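Local coordinates for protein starch synthase I (Hordeum vulgare, PDB 4HLN) that belongs to the starch synthases, plant enzymes of the glycosyltransferase class built from two Rossmann-like domains of the GT-B type, at residues 392-403 with 526-537. Residues are numbered along the deposited sequence; the frame is centred on the assembly and turned at random.
Sequences IVNGIDINDWNP and PCGLNQLYAMQY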
ATOM      1  N   ILE A 392      -5.572  -1.227  -3.384  1.00 55.55           N
ATOM      2  CA  ILE A 392      -4.152  -1.347  -3.680  1.00 53.30           C
ATOM      3  C   ILE A 392      -3.842  -2.824  -3.872  1.00 52.49           C
ATOM      4  O   ILE A 392      -4.332  -3.654  -3.130  1.00 52.38           O
ATOM      5  CB  ILE A 392      -3.281  -0.842  -2.518  1.00 56.38           C
ATOM      6  CG1 ILE A 392      -3.822   0.473  -1.942  1.00 61.11           C
ATOM      7  CG2 ILE A 392      -1.849  -0.697  -2.974  1.00 58.40           C
ATOM      8  CD1 ILE A 392      -3.043   1.695  -2.343  1.00 62.85           C
ATOM      9  N   VAL A 393      -3.045  -3.163  -4.875  1.00 62.74           N
ATOM     10  CA  VAL A 393      -2.632  -4.551  -5.052  1.00 56.89           C
ATOM     11  C   VAL A 393      -1.119  -4.622  -5.035  1.00 50.08           C
ATOM     12  O   VAL A 393      -0.450  -3.859  -5.739  1.00 45.96           O
ATOM     13  CB  VAL A 393      -3.167  -5.173  -6.364  1.00 60.59           C
ATOM     14  CG1 VAL A 393      -2.643  -6.614  -6.540  1.00 33.96           C
ATOM     15  CG2 VAL A 393      -4.693  -5.147  -6.382  1.00 62.66           C
ATOM     16  N   ASN A 394      -0.592  -5.532  -4.214  1.00 46.54           N
ATOM     17  CA  ASN A 394       0.849  -5.691  -4.043  1.00 44.09           C
ATOM     18  C   ASN A 394       1.352  -7.076  -4.476  1.00 46.65           C
ATOM     19  O   ASN A 394       0.561  -7.980  -4.766  1.00 48.29           O
ATOM     20  CB  ASN A 394       1.262  -5.384  -2.588  1.00 43.51           C
ATOM     21  CG  ASN A 394       0.920  -3.934  -2.149  1.00 63.89           C
ATOM     22  OD1 ASN A 394       0.183  -3.721  -1.182  1.00 59.15           O
ATOM     23  ND2 ASN A 394       1.476  -2.948  -2.854  1.00 58.10           N
ATOM     24  N   GLY A 395       2.671  -7.230  -4.543  1.00 46.79           N
ATOM     25  CA  GLY A 395       3.270  -8.518  -4.840  1.00 46.03           C
ATOM     26  C   GLY A 395       4.346  -8.861  -3.826  1.00 53.99           C
ATOM     27  O   GLY A 395       4.686  -8.043  -2.961  1.00 61.06           O
ATOM     28  N   ILE A 396       4.888 -10.072  -3.928  1.00 43.46           N
ATOM     29  CA  ILE A 396       5.979 -10.486  -3.058  1.00 54.93           C
ATOM     30  C   ILE A 396       7.038 -11.135  -3.911  1.00 55.39           C
ATOM     31  O   ILE A 396       6.728 -11.631  -4.988  1.00 57.05           O
ATOM     32  CB  ILE A 396       5.528 -11.531  -1.990  1.00 42.25           C
ATOM     33  CG1 ILE A 396       5.288 -12.895  -2.642  1.00 40.48           C
ATOM     34  CG2 ILE A 396       4.297 -11.049  -1.228  1.00 43.40           C
ATOM     35  CD1 ILE A 396       4.596 -13.911  -1.745  1.00 42.49           C
ATOM     36  N   ASP A 397       8.277 -11.137  -3.417  1.00 56.38           N
ATOM     37  CA  ASP A 397       9.382 -11.860  -4.045  1.00 50.38           C
ATOM     38  C   ASP A 397       9.287 -13.362  -3.766  1.00 61.60           C
ATOM     39  O   ASP A 397       9.462 -13.800  -2.626  1.00 67.62           O
ATOM     40  CB  ASP A 397      10.715 -11.327  -3.525  1.00 58.92           C
ATOM     41  CG  ASP A 397      11.906 -11.935  -4.243  1.00 83.47           C
ATOM     42  OD1 ASP A 397      11.731 -12.983  -4.915  1.00 81.84           O
ATOM     43  OD2 ASP A 397      13.016 -11.364  -4.127  1.00 92.92           O
ATOM     44  N   ILE A 398       9.026 -14.153  -4.800  1.00 59.56           N
ATOM     45  CA  ILE A 398       8.801 -15.577  -4.596  1.00 65.51           C
ATOM     46  C   ILE A 398      10.113 -16.355  -4.622  1.00 71.18           C
ATOM     47  O   ILE A 398      10.131 -17.580  -4.489  1.00 72.61           O
ATOM     48  CB  ILE A 398       7.812 -16.153  -5.616  1.00 67.44           C
ATOM     49  CG1 ILE A 398       8.336 -15.922  -7.034  1.00 76.00           C
ATOM     50  CG2 ILE A 398       6.424 -15.528  -5.425  1.00 55.03           C
ATOM     51  CD1 ILE A 398       7.473 -16.536  -8.115  1.00 78.01           C
ATOM     52  N   ASN A 399      11.218 -15.639  -4.784  1.00 70.43           N
ATOM     53  CA  ASN A 399      12.518 -16.268  -4.619  1.00 75.19           C
ATOM     54  C   ASN A 399      12.839 -16.366  -3.139  1.00 74.80           C
ATOM     55  O   ASN A 399      13.424 -17.344  -2.682  1.00 84.81           O
ATOM     56  CB  ASN A 399      13.600 -15.491  -5.364  1.00 83.75           C
ATOM     57  CG  ASN A 399      13.285 -15.334  -6.845  1.00 90.96           C
ATOM     58  OD1 ASN A 399      13.366 -14.231  -7.395  1.00 96.17           O
ATOM     59  ND2 ASN A 399      12.907 -16.439  -7.494  1.00 77.88           N
ATOM     60  N   ASP A 400      12.436 -15.346  -2.390  1.00 72.94           N
ATOM     61  CA  ASP A 400      12.567 -15.355  -0.937  1.00 75.95           C
ATOM     62  C   ASP A 400      11.443 -16.166  -0.286  1.00 70.17           C
ATOM     63  O   ASP A 400      11.661 -16.837   0.718  1.00 71.48           O
ATOM     64  CB  ASP A 400      12.564 -13.927  -0.381  1.00 89.54           C
ATOM     65  CG  ASP A 400      13.683 -13.066  -0.955  1.00104.30           C
ATOM     66  OD1 ASP A 400      14.702 -13.631  -1.410  1.00109.90           O
ATOM     67  OD2 ASP A 400      13.542 -11.820  -0.948  1.00103.78           O
ATOM     68  N   TRP A 401      10.245 -16.111  -0.862  1.00 62.52           N
ATOM     69  CA  TRP A 401       9.079 -16.733  -0.234  1.00 51.33           C
ATOM     70  C   TRP A 401       8.468 -17.865  -1.038  1.00 52.64           C
ATOM     71  O   TRP A 401       7.498 -17.685  -1.762  1.00 61.14           O
ATOM     72  CB  TRP A 401       8.012 -15.688   0.106  1.00 40.48           C
ATOM     73  CG  TRP A 401       8.553 -14.576   0.957  1.00 43.78           C
ATOM     74  CD1 TRP A 401       9.170 -13.443   0.523  1.00 50.45           C
ATOM     75  CD2 TRP A 401       8.551 -14.509   2.388  1.00 55.37           C
ATOM     76  NE1 TRP A 401       9.541 -12.662   1.594  1.00 54.47           N
ATOM     77  CE2 TRP A 401       9.169 -13.294   2.750  1.00 57.10           C
ATOM     78  CE3 TRP A 401       8.076 -15.355   3.399  1.00 54.50           C
ATOM     79  CZ2 TRP A 401       9.325 -12.903   4.080  1.00 52.66           C
ATOM     80  CZ3 TRP A 401       8.236 -14.969   4.717  1.00 53.94           C
ATOM     81  CH2 TRP A 401       8.858 -13.755   5.046  1.00 53.60           C
ATOM     82  N   ASN A 402       9.030 -19.048  -0.873  1.00 56.43           N
ATOM     83  CA  ASN A 402       8.499 -20.217  -1.525  1.00 60.28           C
ATOM     84  C   ASN A 402       8.746 -21.420  -0.625  1.00 59.96           C
ATOM     85  O   ASN A 402       9.888 -21.730  -0.305  1.00 59.69           O
ATOM     86  CB  ASN A 402       9.167 -20.388  -2.886  1.00 61.71           C
ATOM     87  CG  ASN A 402       8.610 -21.550  -3.659  1.00 74.30           C
ATOM     88  OD1 ASN A 402       7.467 -21.955  -3.457  1.00 75.34           O
ATOM     89  ND2 ASN A 402       9.417 -22.104  -4.549  1.00 86.11           N
ATOM     90  N   PRO A 403       7.669 -22.085  -0.184  1.00 59.10           N
ATOM     91  CA  PRO A 403       7.806 -23.226   0.732  1.00 54.25           C
ATOM     92  C   PRO A 403       8.581 -24.371   0.100  1.00 59.37           C
ATOM     93  O   PRO A 403       8.995 -25.291   0.804  1.00 65.66           O
ATOM     94  CB  PRO A 403       6.359 -23.662   0.983  1.00 44.78           C
ATOM     95  CG  PRO A 403       5.520 -22.493   0.594  1.00 49.19           C
ATOM     96  CD  PRO A 403       6.263 -21.766  -0.477  1.00 49.35           C
ATOM     97  N   PRO A 526      -1.866  -0.239   3.850  1.00 62.95           N
ATOM     98  CA  PRO A 526      -1.711  -0.048   2.410  1.00 67.36           C
ATOM     99  C   PRO A 526      -0.727  -1.078   1.856  1.00 66.33           C
ATOM    100  O   PRO A 526      -0.724  -1.364   0.662  1.00 62.27           O
ATOM    101  CB  PRO A 526      -1.117   1.357   2.321  1.00 53.01           C
ATOM    102  CG  PRO A 526      -0.280   1.463   3.533  1.00 45.10           C
ATOM    103  CD  PRO A 526      -0.968   0.643   4.613  1.00 48.07           C
ATOM    104  N   CYS A 527       0.090  -1.639   2.737  1.00 61.65           N
ATOM    105  CA  CYS A 527       1.102  -2.593   2.334  1.00 58.66           C
ATOM    106  C   CYS A 527       0.967  -3.880   3.141  1.00 59.40           C
ATOM    107  O   CYS A 527       1.819  -4.201   3.992  1.00 52.19           O
ATOM    108  CB  CYS A 527       2.492  -1.981   2.515  1.00 66.32           C
ATOM    109  SG  CYS A 527       3.847  -3.048   1.978  1.00139.30           S
ATOM    110  N   GLY A 528      -0.111  -4.614   2.876  1.00 59.21           N
ATOM    111  CA  GLY A 528      -0.381  -5.845   3.601  1.00 47.48           C
ATOM    112  C   GLY A 528       0.292  -7.062   2.989  1.00 60.50           C
ATOM    113  O   GLY A 528      -0.307  -7.783   2.190  1.00 70.72           O
ATOM    114  N   LEU A 529       1.541  -7.305   3.363  1.00 56.66           N
ATOM    115  CA  LEU A 529       2.278  -8.401   2.766  1.00 51.50           C
ATOM    116  C   LEU A 529       2.119  -9.684   3.548  1.00 57.72           C
ATOM    117  O   LEU A 529       2.252 -10.773   2.988  1.00 67.28           O
ATOM    118  CB  LEU A 529       3.751  -8.040   2.593  1.00 50.40           C
ATOM    119  CG  LEU A 529       3.953  -6.922   1.560  1.00 54.71           C
ATOM    120  CD1 LEU A 529       5.417  -6.678   1.242  1.00 36.04           C
ATOM    121  CD2 LEU A 529       3.199  -7.251   0.290  1.00 56.27           C
ATOM    122  N   ASN A 530       1.824  -9.572   4.836  1.00 51.48           N
ATOM    123  CA  ASN A 530       1.743 -10.782   5.645  1.00 52.00           C
ATOM    124  C   ASN A 530       0.679 -11.771   5.146  1.00 46.87           C
ATOM    125  O   ASN A 530       0.928 -12.978   5.134  1.00 49.19           O
ATOM    126  CB  ASN A 530       1.632 -10.467   7.145  1.00 55.72           C
ATOM    127  CG  ASN A 530       2.972 -10.046   7.751  1.00 65.62           C
ATOM    128  OD1 ASN A 530       3.871  -9.601   7.038  1.00 75.88           O
ATOM    129  ND2 ASN A 530       3.112 -10.195   9.067  1.00 52.73           N
ATOM    130  N   GLN A 531      -0.479 -11.260   4.713  1.00 42.02           N
ATOM    131  CA  GLN A 531      -1.484 -12.057   3.982  1.00 48.10           C
ATOM    132  C   GLN A 531      -0.862 -12.947   2.915  1.00 47.99           C
ATOM    133  O   GLN A 531      -1.080 -14.160   2.873  1.00 51.79           O
ATOM    134  CB  GLN A 531      -2.447 -11.151   3.210  1.00 53.76           C
ATOM    135  CG  GLN A 531      -3.377 -10.350   4.032  1.00 61.53           C
ATOM    136  CD  GLN A 531      -2.840  -8.980   4.322  1.00 65.98           C
ATOM    137  OE1 GLN A 531      -1.769  -8.820   4.924  1.00 67.66           O
ATOM    138  NE2 GLN A 531      -3.586  -7.972   3.902  1.00 62.60           N
ATOM    139  N   LEU A 532      -0.114 -12.306   2.024  1.00 29.85           N
ATOM    140  CA  LEU A 532       0.419 -12.959   0.843  1.00 44.68           C
ATOM    141  C   LEU A 532       1.402 -14.057   1.233  1.00 51.73           C
ATOM    142  O   LEU A 532       1.332 -15.178   0.710  1.00 51.03           O
ATOM    143  CB  LEU A 532       1.077 -11.924  -0.074  1.00 52.99           C
ATOM    144  CG  LEU A 532       0.262 -10.635  -0.254  1.00 47.80           C
ATOM    145  CD1 LEU A 532       0.810  -9.791  -1.393  1.00 50.02           C
ATOM    146  CD2 LEU A 532      -1.204 -10.964  -0.516  1.00 31.14           C
ATOM    147  N   TYR A 533       2.311 -13.737   2.154  1.00 41.74           N
ATOM    148  CA  TYR A 533       3.245 -14.732   2.665  1.00 47.82           C
ATOM    149  C   TYR A 533       2.491 -15.908   3.277  1.00 52.16           C
ATOM    150  O   TYR A 533       2.787 -17.076   2.993  1.00 47.35           O
ATOM    151  CB  TYR A 533       4.154 -14.118   3.717  1.00 52.12           C
ATOM    152  CG  TYR A 533       4.991 -12.961   3.233  1.00 47.58           C
ATOM    153  CD1 TYR A 533       5.532 -12.947   1.958  1.00 47.91           C
ATOM    154  CD2 TYR A 533       5.244 -11.879   4.064  1.00 47.48           C
ATOM    155  CE1 TYR A 533       6.306 -11.881   1.525  1.00 47.74           C
ATOM    156  CE2 TYR A 533       6.016 -10.818   3.648  1.00 50.21           C
ATOM    157  CZ  TYR A 533       6.540 -10.821   2.378  1.00 57.38           C
ATOM    158  OH  TYR A 533       7.308  -9.760   1.975  1.00 69.32           O
ATOM    159  N   ALA A 534       1.511 -15.596   4.120  1.00 52.77           N
ATOM    160  CA  ALA A 534       0.705 -16.636   4.745  1.00 52.32           C
ATOM    161  C   ALA A 534       0.129 -17.543   3.670  1.00 50.18           C
ATOM    162  O   ALA A 534       0.359 -18.749   3.671  1.00 49.07           O
ATOM    163  CB  ALA A 534      -0.405 -16.021   5.582  1.00 49.32           C
ATOM    164  N   MET A 535      -0.609 -16.940   2.744  1.00 52.89           N
ATOM    165  CA  MET A 535      -1.255 -17.671   1.664  1.00 50.19           C
ATOM    166  C   MET A 535      -0.233 -18.449   0.844  1.00 52.13           C
ATOM    167  O   MET A 535      -0.430 -19.619   0.533  1.00 56.71           O
ATOM    168  CB  MET A 535      -2.053 -16.708   0.788  1.00 42.02           C
ATOM    169  CG  MET A 535      -3.456 -16.379   1.343  1.00 38.19           C
ATOM    170  SD  MET A 535      -4.293 -15.002   0.521  1.00 66.14           S
ATOM    171  CE  MET A 535      -4.772 -15.739  -1.037  1.00169.36           C
ATOM    172  N   GLN A 536       0.871 -17.795   0.517  1.00 47.29           N
ATOM    173  CA  GLN A 536       1.940 -18.423  -0.244  1.00 46.03           C
ATOM    174  C   GLN A 536       2.444 -19.672   0.463  1.00 54.69           C
ATOM    175  O   GLN A 536       2.978 -20.582  -0.170  1.00 60.35           O
ATOM    176  CB  GLN A 536       3.089 -17.423  -0.437  1.00 48.72           C
ATOM    177  CG  GLN A 536       4.326 -17.972  -1.127  1.00 46.35           C
ATOM    178  CD  GLN A 536       4.102 -18.269  -2.613  1.00 57.77           C
ATOM    179  OE1 GLN A 536       2.976 -18.169  -3.137  1.00 50.62           O
ATOM    180  NE2 GLN A 536       5.183 -18.633  -3.298  1.00 53.00           N
ATOM    181  N   TYR A 537       2.260 -19.714   1.780  1.00 53.32           N
ATOM    182  CA  TYR A 537       2.816 -20.785   2.598  1.00 49.52           C
ATOM    183  C   TYR A 537       1.777 -21.749   3.161  1.00 56.31           C
ATOM    184  O   TYR A 537       2.104 -22.587   4.004  1.00 54.03           O
ATOM    185  CB  TYR A 537       3.614 -20.182   3.751  1.00 49.89           C
ATOM    186  CG  TYR A 537       5.021 -19.863   3.369  1.00 54.35           C
ATOM    187  CD1 TYR A 537       5.282 -18.927   2.394  1.00 62.27           C
ATOM    188  CD2 TYR A 537       6.095 -20.504   3.973  1.00 53.00           C
ATOM    189  CE1 TYR A 537       6.571 -18.628   2.023  1.00 64.72           C
ATOM    190  CE2 TYR A 537       7.395 -20.211   3.607  1.00 46.15           C
ATOM    191  CZ  TYR A 537       7.619 -19.271   2.622  1.00 53.11           C
ATOM    192  OH  TYR A 537       8.892 -18.946   2.223  1.00 56.97           O
TER
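Where the chain passes from the first Rossmann-like domain to the second, the linker after strand 389-391 runs along helix 529-536, and an aromatic cluster of W401, Y533 and Y537 fastens its far end. The W401 indole lies nearly flat on one face of Y533, six-membered ring to phenol ring, with centroids 3.8 Å apart and planes at 19°. Y533 CE1 sits beneath the pyrrole side, 3.3 Å from W401 NE1. Y537 stands steeply to the indole, which turns an edge toward the tyrosine face in an offset edge-to-face pair. P403 CG rests over the centre of the Y537 ring, a CH-pi contact 3.9 Å from the centroid, while Y537 OH is hydrogen-bonded to D406 OD2 beyond the cluster. Q536, its chain bent at chi2 (70°), donates a hydrogen bond from NE2 to W401 O (2.9 Å, bent to 145° at the hydrogen), arriving in the carbonyl plane. Nearer the domain boundary, I396 drops onto the helix. Its CG2 settles in the groove formed by L532 CB and Y533 CE1, 3.5 Å from each, and CD1 reaches toward Q536 CB. L529 CD2 lies under the backbone at G395 O (3.7 Å). C527, just before the helix, forms a disulfide with C147 of the N-terminal half. A linker laid against a helix of the second domain is consistent with the interdomain crossover of the GT-B fold.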